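Local coordinates for lipoprotein (Burkholderia cenocepacia, PDB 4QHQ) that binds methionine and probably delivers it to an ABC transporter as a substrate-binding lipoprotein of the NlpA family, at residues D62-V65 and G69-I72; N112-L117 and A168-T173. All blocks are in the same frame, centred on the assembly; numbering follows the deposited sequence.

The two contacts sit in different lobes of a two-lobed binding protein, with the bound methionine between them. Interaction 1 comes first along the chain: it closes helix 58-68 and leads into strand 72-80 of the six-stranded mixed sheet. Interaction 2 belongs to the five-stranded mixed sheet, where helix 108-120 packs on strand 168-171. Their centres are about 22 Å apart and their nearest atoms about 9 Å, so they do not touch. Interaction 2 supplies Arg113 and Asn172 to the methionine pocket, whereas interaction 1 adds no residue to it; its nearest side chain, Gln64, stays about 7 Å from the ligand at the nearest atoms.

Interaction 1. Residues D62-V65 and G69-I72; sequences DSQV and GYKI
The last turn of helix 58-68 is closed by a backbone hydrogen bond from Gly69 N to Val65 O, 2.7 Å long but bent (139° at the hydrogen), with the donor tilted 31° from the carbonyl plane. Gly69 takes positive phi, the left-handed conformation often found just beyond a helix C-terminus, and from there the chain turns back alongside the helix. The side chains of Gln64 and Val65 consequently meet Tyr70. Gln64 CG lies beside the backbone N, and a bend at chi2 (-104°) brings the amide to the tyrosine: OE1 approaches the edge of the ring, close to its plane, 3.8 Å from Tyr70 CE2. The amide and ring planes are inclined to each other, so the two groups do not stack. The main partner of OE1 is Asn42, whose ND2 hydrogen-bonds to it; a water between OE1 and Tyr70 OH adds two long, weak links. Nearer the root of the ring, the CB of Gln64 sits 4.1 Å from Tyr70 CD2. Val65 meets the backbone side of the tyrosine instead, its CG2 branch lying 3.7 Å from Tyr70 O and 4.4 Å from Tyr70 CB. The ring is further packed by Asn42, Ala43 and Asp46 of helix 41-47, while Ile72 touches Leu45 of the same helix. Such a helix-to-strand turn belongs to the beta-alpha-beta crossover from strand 52-57 through helix 58-68 to strand 72-80. These parallel strands flank the antiparallel strand 199-204, as expected of a type II periplasmic binding protein fold.

Interaction 2. Residues N112-L117 and A168-T173; sequences NRALLL and AAVINT. With MET (methionine), chain B.
Arg113 and Asn172 converge on the carboxylate of the bound methionine, at the place where helix 108-120 and the end of strand 168-171 come together in one lobe of a periplasmic binding protein fold. Arg113 NH1 donates a hydrogen bond of 2.8 Å to OXT of the methionine, somewhat bent at 139°. The ligand comes to the edge of the guanidinium, its carboxylate carbon lying in the plane of the group. Asn172 borders the same oxygen, with its CB 3.8 Å from the methionine OXT. With CG anti to the backbone N (chi1 178°) and the chain extended to NE, Arg113 reaches the pocket. There its NH2 forms a salt bridge with Glu191 and a weak hydrogen bond to Ser81 O, while NH1 also makes a weak hydrogen bond to Asn110 OD1; together these partners restrict rotation of the guanidinium. The pairing of Arg113 with the ligand carboxylate is probably reinforced by opposite charge. Behind this polar layer the helix rests on the sheet through apolar side chains. Strand 168-171 runs between strands 101-105 and 84-86, and its Val170 points toward the helix, also touching Val85 and Leu118. The tightest apolar approach is Ala114 CB to Val170 CG1, at 3.6 Å; the short alanine side chain lets helix and strand come close. One turn farther along the helix, Leu117 borders the same valine branch, its CD2 being 4.5 Å from Val170 CG1.

Interaction 1. Residues D62-V65 and G69-I72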
ATOM      1  N   ASP A  62       8.547   8.046  -3.161  1.00 10.87           N
ATOM      2  CA  ASP A  62       9.365   8.599  -4.247  1.00 12.57           C
ATOM      3  C   ASP A  62       8.519   9.400  -5.240  1.00 14.59           C
ATOM      4  O   ASP A  62       8.925  10.477  -5.695  1.00 14.80           O
ATOM      5  CB  ASP A  62      10.095   7.483  -5.005  1.00 17.81           C
ATOM      6  CG  ASP A  62      11.255   6.897  -4.218  1.00 18.93           C
ATOM      7  OD1 ASP A  62      11.641   7.488  -3.186  1.00 19.72           O
ATOM      8  OD2 ASP A  62      11.777   5.842  -4.640  1.00 25.47           O
ATOM      9  N   SER A  63       7.348   8.864  -5.573  1.00 12.46           N
ATOM     10  CA  SER A  63       6.419   9.542  -6.470  1.00 13.03           C
ATOM     11  C   SER A  63       5.965  10.862  -5.857  1.00 12.23           C
ATOM     12  O   SER A  63       5.927  11.889  -6.529  1.00 14.25           O
ATOM     13  CB  SER A  63       5.212   8.644  -6.734  1.00 15.85           C
ATOM     14  OG  SER A  63       4.240   9.316  -7.513  1.00 17.54           O
ATOM     15  N   GLN A  64       5.629  10.825  -4.575  1.00 13.19           N
ATOM     16  CA  GLN A  64       5.207  12.035  -3.871  1.00 12.47           C
ATOM     17  C   GLN A  64       6.315  13.095  -3.800  1.00 12.78           C
ATOM     18  O   GLN A  64       6.061  14.297  -3.935  1.00 14.92           O
ATOM     19  CB  GLN A  64       4.738  11.682  -2.465  1.00 13.54           C
ATOM     20  CG  GLN A  64       3.532  10.762  -2.432  1.00 19.05           C
ATOM     21  CD  GLN A  64       2.266  11.510  -2.079  1.00 18.34           C
ATOM     22  OE1 GLN A  64       2.139  12.053  -0.974  1.00 15.26           O
ATOM     23  NE2 GLN A  64       1.320  11.547  -3.012  1.00 20.11           N
ATOM     24  N   VAL A  65       7.547  12.650  -3.589  1.00 13.82           N
ATOM     25  CA  VAL A  65       8.687  13.553  -3.577  1.00 16.14           C
ATOM     26  C   VAL A  65       8.879  14.169  -4.967  1.00 17.59           C
ATOM     27  O   VAL A  65       9.160  15.362  -5.093  1.00 18.23           O
ATOM     28  CB  VAL A  65       9.966  12.825  -3.088  1.00 16.02           C
ATOM     29  CG1 VAL A  65      11.208  13.657  -3.367  1.00 18.59           C
ATOM     30  CG2 VAL A  65       9.835  12.477  -1.608  1.00 16.62           C
ATOM     31  N   GLY A  69       8.189  17.642  -3.937  1.00 24.17           N
ATOM     32  CA  GLY A  69       9.480  17.981  -3.362  1.00 24.28           C
ATOM     33  C   GLY A  69       9.556  17.860  -1.849  1.00 23.19           C
ATOM     34  O   GLY A  69      10.378  18.533  -1.213  1.00 23.95           O
ATOM     35  N   TYR A  70       8.708  17.013  -1.272  1.00 22.68           N
ATOM     36  CA  TYR A  70       8.685  16.809   0.175  1.00 23.68           C
ATOM     37  C   TYR A  70      10.052  16.413   0.708  1.00 24.55           C
ATOM     38  O   TYR A  70      10.730  15.564   0.130  1.00 22.83           O
ATOM     39  CB  TYR A  70       7.706  15.696   0.538  1.00 19.79           C
ATOM     40  CG  TYR A  70       6.247  16.017   0.323  1.00 23.50           C
ATOM     41  CD1 TYR A  70       5.745  17.280   0.606  1.00 24.40           C
ATOM     42  CD2 TYR A  70       5.368  15.053  -0.154  1.00 22.38           C
ATOM     43  CE1 TYR A  70       4.408  17.573   0.421  1.00 30.11           C
ATOM     44  CE2 TYR A  70       4.031  15.335  -0.339  1.00 22.68           C
ATOM     45  CZ  TYR A  70       3.557  16.599  -0.047  1.00 25.52           C
ATOM     46  OH  TYR A  70       2.226  16.885  -0.237  1.00 36.40           O
ATOM     47  N   LYS A  71      10.444  17.022   1.824  1.00 26.13           N
ATOM     48  CA  LYS A  71      11.672  16.638   2.514  1.00 25.67           C
ATOM     49  C   LYS A  71      11.338  15.590   3.572  1.00 22.50           C
ATOM     50  O   LYS A  71      11.377  15.866   4.781  1.00 21.68           O
ATOM     51  CB  LYS A  71      12.347  17.858   3.144  1.00 28.76           C
ATOM     52  N   ILE A  72      11.012  14.393   3.095  1.00 19.39           N
ATOM     53  CA  ILE A  72      10.498  13.311   3.920  1.00 15.75           C
ATOM     54  C   ILE A  72      11.260  12.044   3.588  1.00 17.52           C
ATOM     55  O   ILE A  72      11.492  11.747   2.418  1.00 25.13           O
ATOM     56  CB  ILE A  72       8.996  13.084   3.638  1.00 16.04           C
ATOM     57  CG1 ILE A  72       8.161  14.234   4.203  1.00 19.16           C
ATOM     58  CG2 ILE A  72       8.513  11.744   4.190  1.00 17.76           C
ATOM     59  CD1 ILE A  72       6.713  14.223   3.729  1.00 17.74           C
TER
HETATM   60  O   HOH W   1       0.183  14.261   0.719  1.00 24.19           O

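Interaction 2. Residues N112-L117 and A168-T173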
ATOM      1  N   ASN A 112       1.306   1.541 -11.567  1.00 13.70           N
ATOM      2  CA  ASN A 112       2.432   0.822 -12.133  1.00 12.34           C
ATOM      3  C   ASN A 112       2.530  -0.585 -11.554  1.00 13.16           C
ATOM      4  O   ASN A 112       2.673  -1.571 -12.289  1.00 15.00           O
ATOM      5  CB  ASN A 112       3.724   1.593 -11.892  1.00 15.05           C
ATOM      6  CG  ASN A 112       4.922   0.920 -12.512  1.00 16.07           C
ATOM      7  OD1 ASN A 112       5.030   0.839 -13.731  1.00 21.07           O
ATOM      8  ND2 ASN A 112       5.839   0.445 -11.675  1.00 18.36           N
ATOM      9  N   ARG A 113       2.410  -0.669 -10.239  1.00 11.00           N
ATOM     10  CA  ARG A 113       2.449  -1.930  -9.530  1.00 11.74           C
ATOM     11  C   ARG A 113       1.371  -2.897 -10.020  1.00 10.98           C
ATOM     12  O   ARG A 113       1.634  -4.086 -10.264  1.00 11.85           O
ATOM     13  CB  ARG A 113       2.241  -1.648  -8.051  1.00 12.47           C
ATOM     14  CG  ARG A 113       2.216  -2.873  -7.162  1.00 11.21           C
ATOM     15  CD  ARG A 113       1.935  -2.422  -5.751  1.00  9.51           C
ATOM     16  NE  ARG A 113       2.132  -3.489  -4.783  1.00 10.74           N
ATOM     17  CZ  ARG A 113       1.908  -3.355  -3.485  1.00  9.63           C
ATOM     18  NH1 ARG A 113       1.445  -2.196  -3.016  1.00  8.87           N
ATOM     19  NH2 ARG A 113       2.137  -4.367  -2.660  1.00  9.88           N
ATOM     20  N   ALA A 114       0.147  -2.394 -10.144  1.00 10.58           N
ATOM     21  CA  ALA A 114      -0.976  -3.208 -10.626  1.00 10.30           C
ATOM     22  C   ALA A 114      -0.758  -3.712 -12.046  1.00 14.54           C
ATOM     23  O   ALA A 114      -1.049  -4.864 -12.342  1.00 14.17           O
ATOM     24  CB  ALA A 114      -2.264  -2.411 -10.550  1.00 13.65           C
ATOM     25  N   LEU A 115      -0.262  -2.842 -12.920  1.00 15.04           N
ATOM     26  CA  LEU A 115      -0.063  -3.215 -14.313  1.00 17.97           C
ATOM     27  C   LEU A 115       1.061  -4.241 -14.436  1.00 15.66           C
ATOM     28  O   LEU A 115       1.004  -5.135 -15.287  1.00 19.51           O
ATOM     29  CB  LEU A 115       0.222  -1.974 -15.161  1.00 17.35           C
ATOM     30  CG  LEU A 115      -0.980  -1.038 -15.294  1.00 14.04           C
ATOM     31  CD1 LEU A 115      -0.635   0.167 -16.147  1.00 17.62           C
ATOM     32  CD2 LEU A 115      -2.165  -1.786 -15.887  1.00 19.79           C
ATOM     33  N   LEU A 116       2.072  -4.120 -13.578  1.00 15.31           N
ATOM     34  CA  LEU A 116       3.151  -5.105 -13.554  1.00 16.54           C
ATOM     35  C   LEU A 116       2.633  -6.472 -13.115  1.00 17.89           C
ATOM     36  O   LEU A 116       3.022  -7.496 -13.682  1.00 19.15           O
ATOM     37  CB  LEU A 116       4.285  -4.662 -12.632  1.00 19.27           C
ATOM     38  CG  LEU A 116       5.131  -3.486 -13.109  1.00 20.44           C
ATOM     39  CD1 LEU A 116       6.141  -3.095 -12.041  1.00 26.77           C
ATOM     40  CD2 LEU A 116       5.832  -3.837 -14.401  1.00 25.75           C
ATOM     41  N   LEU A 117       1.756  -6.497 -12.116  1.00 14.82           N
ATOM     42  CA  LEU A 117       1.172  -7.759 -11.678  1.00 15.56           C
ATOM     43  C   LEU A 117       0.371  -8.383 -12.810  1.00 17.07           C
ATOM     44  O   LEU A 117       0.494  -9.585 -13.082  1.00 18.57           O
ATOM     45  CB  LEU A 117       0.278  -7.568 -10.460  1.00 14.35           C
ATOM     46  CG  LEU A 117      -0.408  -8.841  -9.961  1.00 14.18           C
ATOM     47  CD1 LEU A 117       0.603  -9.913  -9.573  1.00 18.69           C
ATOM     48  CD2 LEU A 117      -1.334  -8.544  -8.809  1.00 12.90           C
ATOM     49  N   ALA A 168     -12.701  -7.768 -12.757  1.00 12.93           N
ATOM     50  CA  ALA A 168     -11.678  -7.966 -11.745  1.00 12.03           C
ATOM     51  C   ALA A 168     -11.091  -6.611 -11.381  1.00 13.14           C
ATOM     52  O   ALA A 168     -11.185  -5.656 -12.147  1.00 12.69           O
ATOM     53  CB  ALA A 168     -10.584  -8.911 -12.237  1.00 16.99           C
ATOM     54  N   ALA A 169     -10.482  -6.532 -10.206  1.00 11.13           N
ATOM     55  CA  ALA A 169      -9.801  -5.311  -9.792  1.00 10.95           C
ATOM     56  C   ALA A 169      -8.542  -5.655  -9.030  1.00 11.46           C
ATOM     57  O   ALA A 169      -8.511  -6.633  -8.293  1.00 12.53           O
ATOM     58  CB  ALA A 169     -10.705  -4.453  -8.922  1.00 13.40           C
ATOM     59  N   VAL A 170      -7.509  -4.847  -9.219  1.00 10.76           N
ATOM     60  CA  VAL A 170      -6.289  -4.981  -8.429  1.00  9.43           C
ATOM     61  C   VAL A 170      -6.415  -3.989  -7.274  1.00 11.08           C
ATOM     62  O   VAL A 170      -6.564  -2.781  -7.503  1.00 11.94           O
ATOM     63  CB  VAL A 170      -5.039  -4.675  -9.259  1.00 10.58           C
ATOM     64  CG1 VAL A 170      -3.787  -4.833  -8.382  1.00 12.49           C
ATOM     65  CG2 VAL A 170      -4.968  -5.584 -10.481  1.00 15.58           C
ATOM     66  N   ILE A 171      -6.397  -4.497  -6.044  1.00  8.31           N
ATOM     67  CA  ILE A 171      -6.746  -3.685  -4.873  1.00  8.19           C
ATOM     68  C   ILE A 171      -5.689  -3.794  -3.790  1.00  7.94           C
ATOM     69  O   ILE A 171      -5.308  -4.898  -3.397  1.00  8.20           O
ATOM     70  CB  ILE A 171      -8.104  -4.115  -4.266  1.00  9.63           C
ATOM     71  CG1 ILE A 171      -9.200  -4.144  -5.337  1.00 10.88           C
ATOM     72  CG2 ILE A 171      -8.523  -3.194  -3.113  1.00 11.07           C
ATOM     73  CD1 ILE A 171     -10.571  -4.524  -4.787  1.00 13.27           C
ATOM     74  N   ASN A 172      -5.191  -2.641  -3.349  1.00  9.50           N
ATOM     75  CA  ASN A 172      -4.250  -2.585  -2.224  1.00  6.58           C
ATOM     76  C   ASN A 172      -4.787  -3.305  -1.002  1.00  7.23           C
ATOM     77  O   ASN A 172      -5.955  -3.195  -0.653  1.00  8.88           O
ATOM     78  CB  ASN A 172      -3.908  -1.142  -1.856  1.00  9.08           C
ATOM     79  CG  ASN A 172      -3.112  -0.434  -2.930  1.00 10.41           C
ATOM     80  OD1 ASN A 172      -1.864  -0.449  -2.927  1.00 12.72           O
ATOM     81  ND2 ASN A 172      -3.816   0.201  -3.843  1.00  8.20           N
ATOM     82  N   THR A 173      -3.909  -4.042  -0.342  1.00 10.33           N
ATOM     83  CA  THR A 173      -4.324  -4.900   0.753  1.00 10.39           C
ATOM     84  C   THR A 173      -5.016  -4.154   1.907  1.00  8.56           C
ATOM     85  O   THR A 173      -5.978  -4.663   2.462  1.00 10.87           O
ATOM     86  CB  THR A 173      -3.150  -5.775   1.209  1.00  9.87           C
ATOM     87  OG1 THR A 173      -2.906  -6.763   0.196  1.00 12.31           O
ATOM     88  CG2 THR A 173      -3.438  -6.449   2.529  1.00 12.26           C
TER
HETATM   89  N   MET B 301      -0.385  -0.367   2.452  1.00  8.79           N
HETATM   90  CA  MET B 301      -0.378  -0.098   1.013  1.00 10.21           C
HETATM   91  C   MET B 301       0.249  -1.246   0.253  1.00  9.31           C
HETATM   92  O   MET B 301       1.246  -1.791   0.713  1.00 11.74           O
HETATM   93  CB  MET B 301       0.383   1.205   0.742  1.00  8.69           C
HETATM   94  CG  MET B 301       0.416   1.615  -0.742  1.00 10.33           C
HETATM   95  SD  MET B 301       1.374   3.122  -1.013  1.00  8.99           S
HETATM   96  CE  MET B 301       0.353   4.350  -0.194  1.00  9.85           C
HETATM   97  OXT MET B 301      -0.245  -1.660  -0.810  1.00  9.38           O